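Local coordinates for CysQ, sulfite synthesis pathway protein (Bacteroides thetaiotaomicron VPI-5482, PDB 3B8B), which probably hydrolyses the 3'-phosphate of adenosine 3',5'-bisphosphate to give AMP and phosphate, as a magnesium-dependent member of the inositol monophosphatase superfamily, at residues A[108-111]-A[112-116]; A[42-45]-A[46-49]; A[196-200]-A[201-205]; A[137-140]-A[141-144]. All coordinates share one frame; numbering follows the deposited sequence. Where two conformers were deposited one is given.

Contact 1: residues A[108-111]-A[112-116]; sequences DGTK and EFIKR. With SO4 (sulfate ion), chain F.
K111 and K115 lie side by side, one helical turn apart, and point the same way. Both have CG beside the backbone N (chi1 -67° and -58°) and run extended from there, which brings both ammonium ends to one sulfate. For K115 this holds in one of its two conformers, where K115 NZ donates to SO4 O1 at 2.8 Å. K111 NZ meets SO4 O3 at 2.5 Å, a very short bond of doubtful length. The chains also touch along their length, K111 CG lying 3.9 Å from K115 CE. H197 N holds the same anion. D108 and G109 lead into the short helix 110-114, whose first residue is T110; all three are predicted to bind substrate, D108 also magnesium. G109 is the N-cap of helix 110-114, and G109 O accepts from F113 N at 3.0 Å. I114 N to T110 O is shorter and straighter, 2.9 Å with 176° at the hydrogen. R116 ends the helix in a Schellman motif. E112 bends at chi2, and its carboxylate pairs with R195 and takes the backbone N of E119. F113 turns its ring away from 108-111, with CG anti to the backbone N, to meet Y42, F49 and F120.

Contact 2: residues A[42-45]-A[46-49]; sequences YEDP and KSDF
D44 and K46 meet in an Asx turn that overlaps a type I beta turn from D44 to S47, just after helix 20-43. K46 N donates to D44 OD1 at 2.9 Å. It comes from above the carboxylate plane, 44° out of it. D44 CG stands anti to the backbone N (chi1 -166°), which folds the carboxylate back over the turn. The K46 side chain crosses D44 obliquely. Its CG lies 3.4 Å from D44 OD1, but the chain then runs out extended. K46 NZ ends 6.3 Å from D44 OD1, too far for a salt bridge. S47 N closes the beta turn on D44 O at 3.0 Å. An alanine in place of D44 would probably leave K46 N without its side-chain acceptor and the first bend of the turn less firmly set. Further on, the chain returns to the helix end through two rings. Y42 and F49 cross at about a right angle, with centroids 5.9 Å apart and planes at 83°. Their closest atoms are Y42 CD1 and F49 CZ, 3.9 Å apart. R116 makes cation-pi contacts with both rings and bonds to Y42 O. S47 OG bonds back to I41 O in the helix, and S47 OG also rests 3.4 Å from D44 CB.

Contact 3: residues A[196-200]-A[201-205]; sequences SHLTP and ETETY. With SO4 (sulfate ion), chain F.
T199 caps helix 200-212 with its hydroxyl. T199 OG1 accepts from T202 N at 3.0 Å, an N-cap bond with 165° at the hydrogen. The T202 hydroxyl also donates to it, T202 OG1 lying 3.0 Å from T199 OG1. The T199 hydroxyl stands between its own N and carbonyl carbon (chi1 66°), where it can face the first turn of the helix. Outside the turn, T199 OG1 bonds to F241 O and T202 OG1 to F241 N. A valine in place of T199 would probably leave T202 N without its cap and F241 O without this hydroxyl partner. One residue on, P200 O is gripped twice by T204. T204 OG1 comes to 2.8 Å from P200 O and T204 N to 2.9 Å from P200 O, from opposite faces of the carbonyl plane. E203 N bonds to T199 O at 2.9 Å. Earlier in the loop, H197 N donates to SO4 O3 at 3.1 Å. Packing is lighter. E201 bends at chi2 and lies alongside P200, with E201 OE1 3.4 Å from P200 CD. In one of its two conformers, E203 crosses L198 at about a right angle. The loop comes from strand 189-193. E201 touches W283 and Y205 touches I285, so the first turns of helix 200-212 lie against strand 280-288, and Y205 also meets the F241 ring.

Contact 4: residues A[137-140]-A[141-144]; sequences IYVP and VKKE
V139 and E144 form an antiparallel hydrogen-bonded pair, and K143, with positive phi, joins E144 opposite V139 in a G1 beta bulge at the hairpin turn between strands 131-139 and 144-149. V139 N to E144 O is the firm bond, 2.9 Å with 167° at the hydrogen. The return bond, E144 N to V139 O, is weak at 3.4 Å. V139 and K142 lie side by side, and V139 CG1 rests 3.9 Å from K142 CG. On the other side of the strand, Y138 has CG anti to the backbone N (chi1 -173°). Its ring thereby reaches along the returning chain, with Y138 CD1 3.2 Å from E144 O and Y138 OH 3.7 Å from K143 CA. In one of its two conformers, K143 bends at chi2 and passes P140 O, with K143 CE at 3.3 Å. There K143 NZ bonds to V141 O at 2.8 Å, from above the carbonyl plane. Y138 OH is satisfied by I160 O. V139 also packs on T121 and I225. The polar holds across the hairpin are thus mainly backbone ones, several of them weak, while K143 brings its charge to a turn carbonyl in that one conformer.

In the fold
From the N terminus the order is contact 2, contact 1, contact 4, contact 3. They follow in series, and none nests or crosses. Contacts 2 and 4 close turns; contacts 1 and 3 lie at the ends of helices. Contact 2 ends helix 20-43. Contact 1 runs from the end of strand 100-108 through helix 110-114. Contact 4 joins strands 131-139 and 144-149 of the same six-stranded sheet. Contact 3 leads from strand 189-193 into helix 200-212. Contact 2 is a junction: R116 and F113 of contact 1 meet Y42 and F49, and V141 of contact 4 packs on Y42. Contacts 1 and 3 touch through K111 and S196 and share a sulfate. Contact 3 stays clear of contacts 2 and 4.

Contact 1: residues A[108-111]-A[112-116]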
loop_
_atom_site.group_PDB
_atom_site.type_symbol
_atom_site.label_atom_id
_atom_site.label_comp_id
_atom_site.label_asym_id
_atom_site.label_seq_id
_atom_site.Cartn_x
_atom_site.Cartn_y
_atom_site.Cartn_z
ATOM N N ASP A 108 2.948 1.552 -7.662
ATOM C CA ASP A 108 1.715 0.829 -8.007
ATOM C C ASP A 108 0.695 1.785 -8.621
ATOM O O ASP A 108 0.499 2.902 -8.140
ATOM C CB ASP A 108 1.063 0.158 -6.814
ATOM C CG ASP A 108 -0.137 -0.703 -7.227
ATOM O OD1 ASP A 108 0.014 -1.517 -8.170
ATOM O OD2 ASP A 108 -1.221 -0.466 -6.682
ATOM N N GLY A 109 -0.002 1.311 -9.647
ATOM C CA GLY A 109 -1.031 2.121 -10.307
ATOM C C GLY A 109 -0.565 2.627 -11.635
ATOM O O GLY A 109 -0.430 3.834 -11.888
ATOM N N THR A 110 -0.251 1.672 -12.503
ATOM C CA THR A 110 0.260 1.957 -13.814
ATOM C C THR A 110 -0.614 2.920 -14.613
ATOM O O THR A 110 -0.123 3.938 -15.122
ATOM C CB THR A 110 0.442 0.592 -14.587
ATOM O OG1 THR A 110 1.501 -0.115 -13.942
ATOM C CG2 THR A 110 0.750 0.824 -16.022
ATOM N N LYS A 111 -1.897 2.607 -14.698
ATOM C CA LYS A 111 -2.850 3.420 -15.406
ATOM C C LYS A 111 -2.983 4.804 -14.739
ATOM O O LYS A 111 -3.010 5.834 -15.410
ATOM C CB LYS A 111 -4.185 2.685 -15.494
ATOM C CG LYS A 111 -4.099 1.410 -16.390
ATOM C CD LYS A 111 -5.386 0.571 -16.330
ATOM C CE LYS A 111 -5.331 -0.671 -17.245
ATOM N NZ LYS A 111 -6.536 -1.534 -16.977
ATOM N N GLU A 112 -3.004 4.829 -13.406
ATOM C CA GLU A 112 -3.096 6.120 -12.678
ATOM C C GLU A 112 -1.952 7.035 -13.054
ATOM O O GLU A 112 -2.094 8.246 -13.190
ATOM C CB GLU A 112 -3.093 5.889 -11.151
ATOM C CG GLU A 112 -4.360 5.251 -10.602
ATOM C CD GLU A 112 -5.564 6.176 -10.602
ATOM O OE1 GLU A 112 -5.372 7.408 -10.466
ATOM O OE2 GLU A 112 -6.723 5.668 -10.732
ATOM N N PHE A 113 -0.764 6.448 -13.239
ATOM C CA PHE A 113 0.391 7.211 -13.601
ATOM C C PHE A 113 0.384 7.626 -15.084
ATOM O O PHE A 113 0.498 8.808 -15.413
ATOM C CB PHE A 113 1.672 6.396 -13.289
ATOM C CG PHE A 113 2.926 7.145 -13.528
ATOM C CD1 PHE A 113 3.496 7.907 -12.522
ATOM C CD2 PHE A 113 3.555 7.109 -14.778
ATOM C CE1 PHE A 113 4.646 8.611 -12.736
ATOM C CE2 PHE A 113 4.703 7.825 -15.005
ATOM C CZ PHE A 113 5.262 8.576 -13.978
ATOM N N ILE A 114 0.266 6.639 -15.971
ATOM C CA ILE A 114 0.398 6.944 -17.392
ATOM C C ILE A 114 -0.781 7.759 -17.933
ATOM O O ILE A 114 -0.554 8.600 -18.792
ATOM C CB ILE A 114 0.694 5.697 -18.276
ATOM C CG1 ILE A 114 -0.508 4.752 -18.322
ATOM C CG2 ILE A 114 1.966 5.019 -17.775
ATOM C CD1 ILE A 114 -0.286 3.526 -19.167
ATOM N N LYS A 115 -1.985 7.542 -17.411
ATOM C CA LYS A 115 -3.142 8.343 -17.800
ATOM C C LYS A 115 -3.282 9.621 -16.967
ATOM O O LYS A 115 -4.200 10.404 -17.183
ATOM C CB LYS A 115 -4.408 7.512 -17.688
ATOM C CG LYS A 115 -4.358 6.255 -18.548
ATOM C CD LYS A 115 -5.405 5.275 -18.113
ATOM C CE LYS A 115 -5.403 4.040 -19.008
ATOM N NZ LYS A 115 -6.718 3.343 -19.020
ATOM N N ARG A 116 -2.357 9.842 -16.031
ATOM C CA ARG A 116 -2.309 11.076 -15.244
ATOM C C ARG A 116 -3.608 11.326 -14.456
ATOM O O ARG A 116 -4.061 12.457 -14.345
ATOM C CB ARG A 116 -1.942 12.258 -16.126
ATOM C CG ARG A 116 -0.571 12.024 -16.834
ATOM C CD ARG A 116 -0.111 13.199 -17.623
ATOM N NE ARG A 116 0.103 14.400 -16.835
ATOM C CZ ARG A 116 1.094 14.565 -15.975
ATOM N NH1 ARG A 116 1.981 13.599 -15.771
ATOM N NH2 ARG A 116 1.198 15.705 -15.311
HETATM S S SO4 F . -9.295 0.335 -18.012
HETATM O O1 SO4 F . -8.103 0.967 -18.578
HETATM O O2 SO4 F . -10.096 -0.272 -19.073
HETATM O O3 SO4 F . -8.889 -0.709 -17.078
HETATM O O4 SO4 F . -10.106 1.346 -17.332
#

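Contact 2: residues A[42-45]-A[46-49]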
loop_
_atom_site.group_PDB
_atom_site.type_symbol
_atom_site.label_atom_id
_atom_site.label_comp_id
_atom_site.label_asym_id
_atom_site.label_seq_id
_atom_site.Cartn_x
_atom_site.Cartn_y
_atom_site.Cartn_z
ATOM N N TYR A 42 6.743 12.823 -13.072
ATOM C CA TYR A 42 5.318 13.058 -13.329
ATOM C C TYR A 42 5.043 14.517 -13.675
ATOM O O TYR A 42 4.194 14.820 -14.536
ATOM C CB TYR A 42 4.508 12.636 -12.116
ATOM C CG TYR A 42 2.995 12.603 -12.284
ATOM C CD1 TYR A 42 2.357 11.572 -12.978
ATOM C CD2 TYR A 42 2.193 13.554 -11.655
ATOM C CE1 TYR A 42 0.976 11.519 -13.077
ATOM C CE2 TYR A 42 0.818 13.504 -11.759
ATOM C CZ TYR A 42 0.211 12.501 -12.479
ATOM O OH TYR A 42 -1.175 12.420 -12.540
ATOM N N GLU A 43 5.733 15.421 -12.989
ATOM C CA GLU A 43 5.503 16.858 -13.136
ATOM C C GLU A 43 6.336 17.495 -14.246
ATOM O O GLU A 43 6.130 18.659 -14.573
ATOM C CB GLU A 43 5.851 17.601 -11.842
ATOM C CG GLU A 43 5.029 17.263 -10.639
ATOM C CD GLU A 43 5.306 18.217 -9.485
ATOM O OE1 GLU A 43 4.733 19.315 -9.472
ATOM O OE2 GLU A 43 6.125 17.882 -8.612
ATOM N N ASP A 44 7.297 16.767 -14.796
ATOM C CA ASP A 44 8.219 17.387 -15.759
ATOM C C ASP A 44 7.464 17.606 -17.057
ATOM O O ASP A 44 6.931 16.649 -17.632
ATOM C CB ASP A 44 9.435 16.501 -15.988
ATOM C CG ASP A 44 10.576 17.227 -16.700
ATOM O OD1 ASP A 44 10.320 18.191 -17.440
ATOM O OD2 ASP A 44 11.734 16.817 -16.505
ATOM N N PRO A 45 7.405 18.870 -17.520
ATOM C CA PRO A 45 6.728 19.159 -18.783
ATOM C C PRO A 45 7.415 18.480 -19.974
ATOM O O PRO A 45 6.766 18.222 -20.985
ATOM C CB PRO A 45 6.825 20.684 -18.896
ATOM C CG PRO A 45 8.025 21.048 -18.076
ATOM C CD PRO A 45 7.974 20.089 -16.915
ATOM N N LYS A 46 8.708 18.173 -19.841
ATOM C CA LYS A 46 9.436 17.426 -20.878
ATOM C C LYS A 46 9.119 15.922 -20.900
ATOM O O LYS A 46 9.486 15.232 -21.845
ATOM C CB LYS A 46 10.953 17.613 -20.724
ATOM C CG LYS A 46 11.381 19.058 -20.528
ATOM C CD LYS A 46 12.834 19.271 -20.929
ATOM C CE LYS A 46 13.339 20.662 -20.529
ATOM N NZ LYS A 46 14.697 20.970 -21.088
ATOM N N SER A 47 8.455 15.400 -19.866
ATOM C CA SER A 47 8.130 13.980 -19.854
ATOM C C SER A 47 7.133 13.694 -20.949
ATOM O O SER A 47 6.141 14.415 -21.090
ATOM C CB SER A 47 7.554 13.538 -18.503
ATOM O OG SER A 47 8.557 13.580 -17.511
ATOM N N ASP A 48 7.396 12.639 -21.719
ATOM C CA ASP A 48 6.533 12.256 -22.837
ATOM C C ASP A 48 5.631 11.095 -22.435
ATOM O O ASP A 48 5.997 9.918 -22.560
ATOM C CB ASP A 48 7.376 11.892 -24.061
ATOM C CG ASP A 48 6.536 11.703 -25.321
ATOM O OD1 ASP A 48 5.291 11.554 -25.219
ATOM O OD2 ASP A 48 7.138 11.699 -26.417
ATOM N N PHE A 49 4.433 11.441 -21.975
ATOM C CA PHE A 49 3.478 10.448 -21.503
ATOM C C PHE A 49 2.760 9.687 -22.635
ATOM O O PHE A 49 1.806 8.954 -22.371
ATOM C CB PHE A 49 2.480 11.095 -20.519
ATOM C CG PHE A 49 2.986 11.134 -19.113
ATOM C CD1 PHE A 49 3.991 12.028 -18.748
ATOM C CD2 PHE A 49 2.496 10.246 -18.166
ATOM C CE1 PHE A 49 4.489 12.042 -17.453
ATOM C CE2 PHE A 49 2.976 10.261 -16.874
ATOM C CZ PHE A 49 3.982 11.145 -16.514
#

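Contact 3: residues A[196-200]-A[201-205]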
loop_
_atom_site.group_PDB
_atom_site.type_symbol
_atom_site.label_atom_id
_atom_site.label_comp_id
_atom_site.label_asym_id
_atom_site.label_seq_id
_atom_site.Cartn_x
_atom_site.Cartn_y
_atom_site.Cartn_z
ATOM N N SER A 196 -10.420 1.666 -12.639
ATOM C CA SER A 196 -10.179 0.901 -13.870
ATOM C C SER A 196 -11.338 -0.091 -14.056
ATOM O O SER A 196 -12.227 -0.200 -13.211
ATOM C CB SER A 196 -8.876 0.106 -13.729
ATOM O OG SER A 196 -7.716 0.916 -13.505
ATOM N N HIS A 197 -11.347 -0.804 -15.170
ATOM C CA HIS A 197 -12.335 -1.852 -15.453
ATOM C C HIS A 197 -12.372 -2.851 -14.296
ATOM O O HIS A 197 -11.308 -3.359 -13.916
ATOM C CB HIS A 197 -11.948 -2.535 -16.785
ATOM C CG HIS A 197 -12.342 -3.980 -16.899
ATOM N ND1 HIS A 197 -13.536 -4.390 -17.451
ATOM C CD2 HIS A 197 -11.666 -5.110 -16.585
ATOM C CE1 HIS A 197 -13.591 -5.711 -17.443
ATOM N NE2 HIS A 197 -12.469 -6.173 -16.921
ATOM N N LEU A 198 -13.551 -3.125 -13.768
ATOM C CA LEU A 198 -13.736 -4.096 -12.696
ATOM C C LEU A 198 -13.942 -5.460 -13.344
ATOM O O LEU A 198 -14.506 -5.559 -14.430
ATOM C CB LEU A 198 -14.966 -3.731 -11.900
ATOM C CG LEU A 198 -14.965 -2.313 -11.284
ATOM C CD1 LEU A 198 -16.133 -2.213 -10.348
ATOM C CD2 LEU A 198 -13.635 -2.059 -10.577
ATOM N N THR A 199 -13.522 -6.508 -12.665
ATOM C CA THR A 199 -13.788 -7.856 -13.176
ATOM C C THR A 199 -15.270 -8.206 -12.964
ATOM O O THR A 199 -15.921 -7.666 -12.078
ATOM C CB THR A 199 -12.938 -8.902 -12.470
ATOM O OG1 THR A 199 -13.330 -8.976 -11.091
ATOM C CG2 THR A 199 -11.437 -8.562 -12.574
ATOM N N PRO A 200 -15.796 -9.163 -13.748
ATOM C CA PRO A 200 -17.180 -9.585 -13.527
ATOM C C PRO A 200 -17.369 -10.248 -12.175
ATOM O O PRO A 200 -18.469 -10.202 -11.641
ATOM C CB PRO A 200 -17.461 -10.560 -14.664
ATOM C CG PRO A 200 -16.255 -10.724 -15.382
ATOM C CD PRO A 200 -15.199 -9.802 -14.931
ATOM N N GLU A 201 -16.290 -10.792 -11.621
ATOM C CA GLU A 201 -16.340 -11.451 -10.306
ATOM C C GLU A 201 -16.517 -10.403 -9.216
ATOM O O GLU A 201 -17.417 -10.498 -8.370
ATOM C CB GLU A 201 -15.109 -12.341 -10.086
ATOM C CG GLU A 201 -15.025 -13.482 -11.089
ATOM C CD GLU A 201 -14.424 -13.147 -12.461
ATOM O OE1 GLU A 201 -13.910 -12.036 -12.682
ATOM O OE2 GLU A 201 -14.501 -14.014 -13.347
ATOM N N THR A 202 -15.733 -9.343 -9.302
ATOM C CA THR A 202 -15.885 -8.231 -8.363
ATOM C C THR A 202 -17.260 -7.573 -8.524
ATOM O O THR A 202 -17.960 -7.322 -7.534
ATOM C CB THR A 202 -14.758 -7.204 -8.524
ATOM O OG1 THR A 202 -13.478 -7.831 -8.287
ATOM C CG2 THR A 202 -14.962 -6.036 -7.522
ATOM N N GLU A 203 -17.683 -7.338 -9.760
ATOM C CA GLU A 203 -18.961 -6.676 -10.005
ATOM C C GLU A 203 -20.116 -7.508 -9.442
ATOM O O GLU A 203 -21.095 -6.984 -8.923
ATOM C CB GLU A 203 -19.167 -6.433 -11.494
ATOM C CG GLU A 203 -20.242 -5.401 -11.783
ATOM C CD GLU A 203 -19.738 -3.983 -11.600
ATOM O OE1 GLU A 203 -18.829 -3.564 -12.352
ATOM O OE2 GLU A 203 -20.245 -3.290 -10.695
ATOM N N THR A 204 -19.993 -8.830 -9.546
ATOM C CA THR A 204 -21.021 -9.727 -9.021
ATOM C C THR A 204 -21.130 -9.592 -7.492
ATOM O O THR A 204 -22.229 -9.538 -6.948
ATOM C CB THR A 204 -20.716 -11.185 -9.447
ATOM O OG1 THR A 204 -20.897 -11.304 -10.867
ATOM C CG2 THR A 204 -21.711 -12.205 -8.765
ATOM N N TYR A 205 -19.994 -9.557 -6.817
ATOM C CA TYR A 205 -19.969 -9.394 -5.366
ATOM C C TYR A 205 -20.565 -8.027 -4.985
ATOM O O TYR A 205 -21.414 -7.938 -4.114
ATOM C CB TYR A 205 -18.576 -9.527 -4.819
ATOM C CG TYR A 205 -18.544 -9.547 -3.321
ATOM C CD1 TYR A 205 -18.854 -10.684 -2.629
ATOM C CD2 TYR A 205 -18.195 -8.423 -2.605
ATOM C CE1 TYR A 205 -18.824 -10.707 -1.268
ATOM C CE2 TYR A 205 -18.162 -8.441 -1.242
ATOM C CZ TYR A 205 -18.494 -9.576 -0.580
ATOM O OH TYR A 205 -18.474 -9.606 0.788
HETATM S S SO4 F . -9.295 0.335 -18.012
HETATM O O1 SO4 F . -8.103 0.967 -18.578
HETATM O O2 SO4 F . -10.096 -0.272 -19.073
HETATM O O3 SO4 F . -8.889 -0.709 -17.078
HETATM O O4 SO4 F . -10.106 1.346 -17.332
#

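Contact 4: residues A[137-140]-A[141-144]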
loop_
_atom_site.group_PDB
_atom_site.type_symbol
_atom_site.label_atom_id
_atom_site.label_comp_id
_atom_site.label_asym_id
_atom_site.label_seq_id
_atom_site.Cartn_x
_atom_site.Cartn_y
_atom_site.Cartn_z
ATOM N N ILE A 137 2.436 3.463 2.928
ATOM C CA ILE A 137 1.958 3.836 1.598
ATOM C C ILE A 137 2.075 5.336 1.457
ATOM O O ILE A 137 1.597 6.075 2.333
ATOM C CB ILE A 137 0.498 3.411 1.402
ATOM C CG1 ILE A 137 0.427 1.890 1.393
ATOM C CG2 ILE A 137 -0.140 4.028 0.131
ATOM C CD1 ILE A 137 -1.046 1.338 1.384
ATOM N N TYR A 138 2.731 5.773 0.389
ATOM C CA TYR A 138 2.845 7.195 0.087
ATOM C C TYR A 138 2.163 7.481 -1.238
ATOM O O TYR A 138 2.366 6.753 -2.218
ATOM C CB TYR A 138 4.304 7.652 0.044
ATOM C CG TYR A 138 4.462 9.159 -0.095
ATOM C CD1 TYR A 138 3.781 10.046 0.758
ATOM C CD2 TYR A 138 5.313 9.716 -1.053
ATOM C CE1 TYR A 138 3.942 11.411 0.626
ATOM C CE2 TYR A 138 5.454 11.071 -1.179
ATOM C CZ TYR A 138 4.795 11.910 -0.340
ATOM O OH TYR A 138 4.982 13.271 -0.466
ATOM N N VAL A 139 1.319 8.515 -1.242
ATOM C CA VAL A 139 0.568 8.948 -2.416
ATOM C C VAL A 139 1.213 10.263 -2.888
ATOM O O VAL A 139 0.912 11.338 -2.357
ATOM C CB VAL A 139 -0.923 9.198 -2.088
ATOM C CG1 VAL A 139 -1.698 9.406 -3.398
ATOM C CG2 VAL A 139 -1.510 8.028 -1.270
ATOM N N PRO A 140 2.197 10.168 -3.802
ATOM C CA PRO A 140 3.012 11.368 -4.058
ATOM C C PRO A 140 2.265 12.613 -4.542
ATOM O O PRO A 140 2.589 13.735 -4.125
ATOM C CB PRO A 140 4.033 10.882 -5.094
ATOM C CG PRO A 140 4.132 9.426 -4.886
ATOM C CD PRO A 140 2.722 8.994 -4.538
ATOM N N VAL A 141 1.285 12.454 -5.425
ATOM C CA VAL A 141 0.544 13.625 -5.921
ATOM C C VAL A 141 -0.186 14.384 -4.800
ATOM O O VAL A 141 -0.206 15.606 -4.786
ATOM C CB VAL A 141 -0.435 13.227 -7.044
ATOM C CG1 VAL A 141 -1.337 14.436 -7.429
ATOM C CG2 VAL A 141 0.366 12.709 -8.284
ATOM N N LYS A 142 -0.748 13.631 -3.868
ATOM C CA LYS A 142 -1.555 14.161 -2.775
ATOM C C LYS A 142 -0.772 14.493 -1.503
ATOM O O LYS A 142 -1.352 15.054 -0.562
ATOM C CB LYS A 142 -2.640 13.143 -2.420
ATOM C CG LYS A 142 -3.573 12.767 -3.549
ATOM C CD LYS A 142 -4.711 11.980 -3.077
ATOM C CE LYS A 142 -5.653 12.849 -2.293
ATOM N NZ LYS A 142 -6.964 12.237 -2.300
ATOM N N LYS A 143 0.510 14.101 -1.475
ATOM C CA LYS A 143 1.406 14.260 -0.325
ATOM C C LYS A 143 0.765 13.667 0.930
ATOM O O LYS A 143 0.803 14.252 2.023
ATOM C CB LYS A 143 1.806 15.725 -0.151
ATOM C CG LYS A 143 2.636 16.236 -1.313
ATOM C CD LYS A 143 1.790 16.711 -2.488
ATOM C CE LYS A 143 2.652 17.016 -3.736
ATOM N NZ LYS A 143 1.835 17.494 -4.869
ATOM N N GLU A 144 0.175 12.484 0.753
ATOM C CA GLU A 144 -0.499 11.758 1.831
ATOM C C GLU A 144 0.291 10.490 2.149
ATOM O O GLU A 144 0.608 9.719 1.245
ATOM C CB GLU A 144 -1.967 11.487 1.425
ATOM C CG GLU A 144 -2.775 12.819 1.547
ATOM C CD GLU A 144 -4.283 12.766 1.411
ATOM O OE1 GLU A 144 -4.849 11.712 1.108
ATOM O OE2 GLU A 144 -4.887 13.846 1.619
#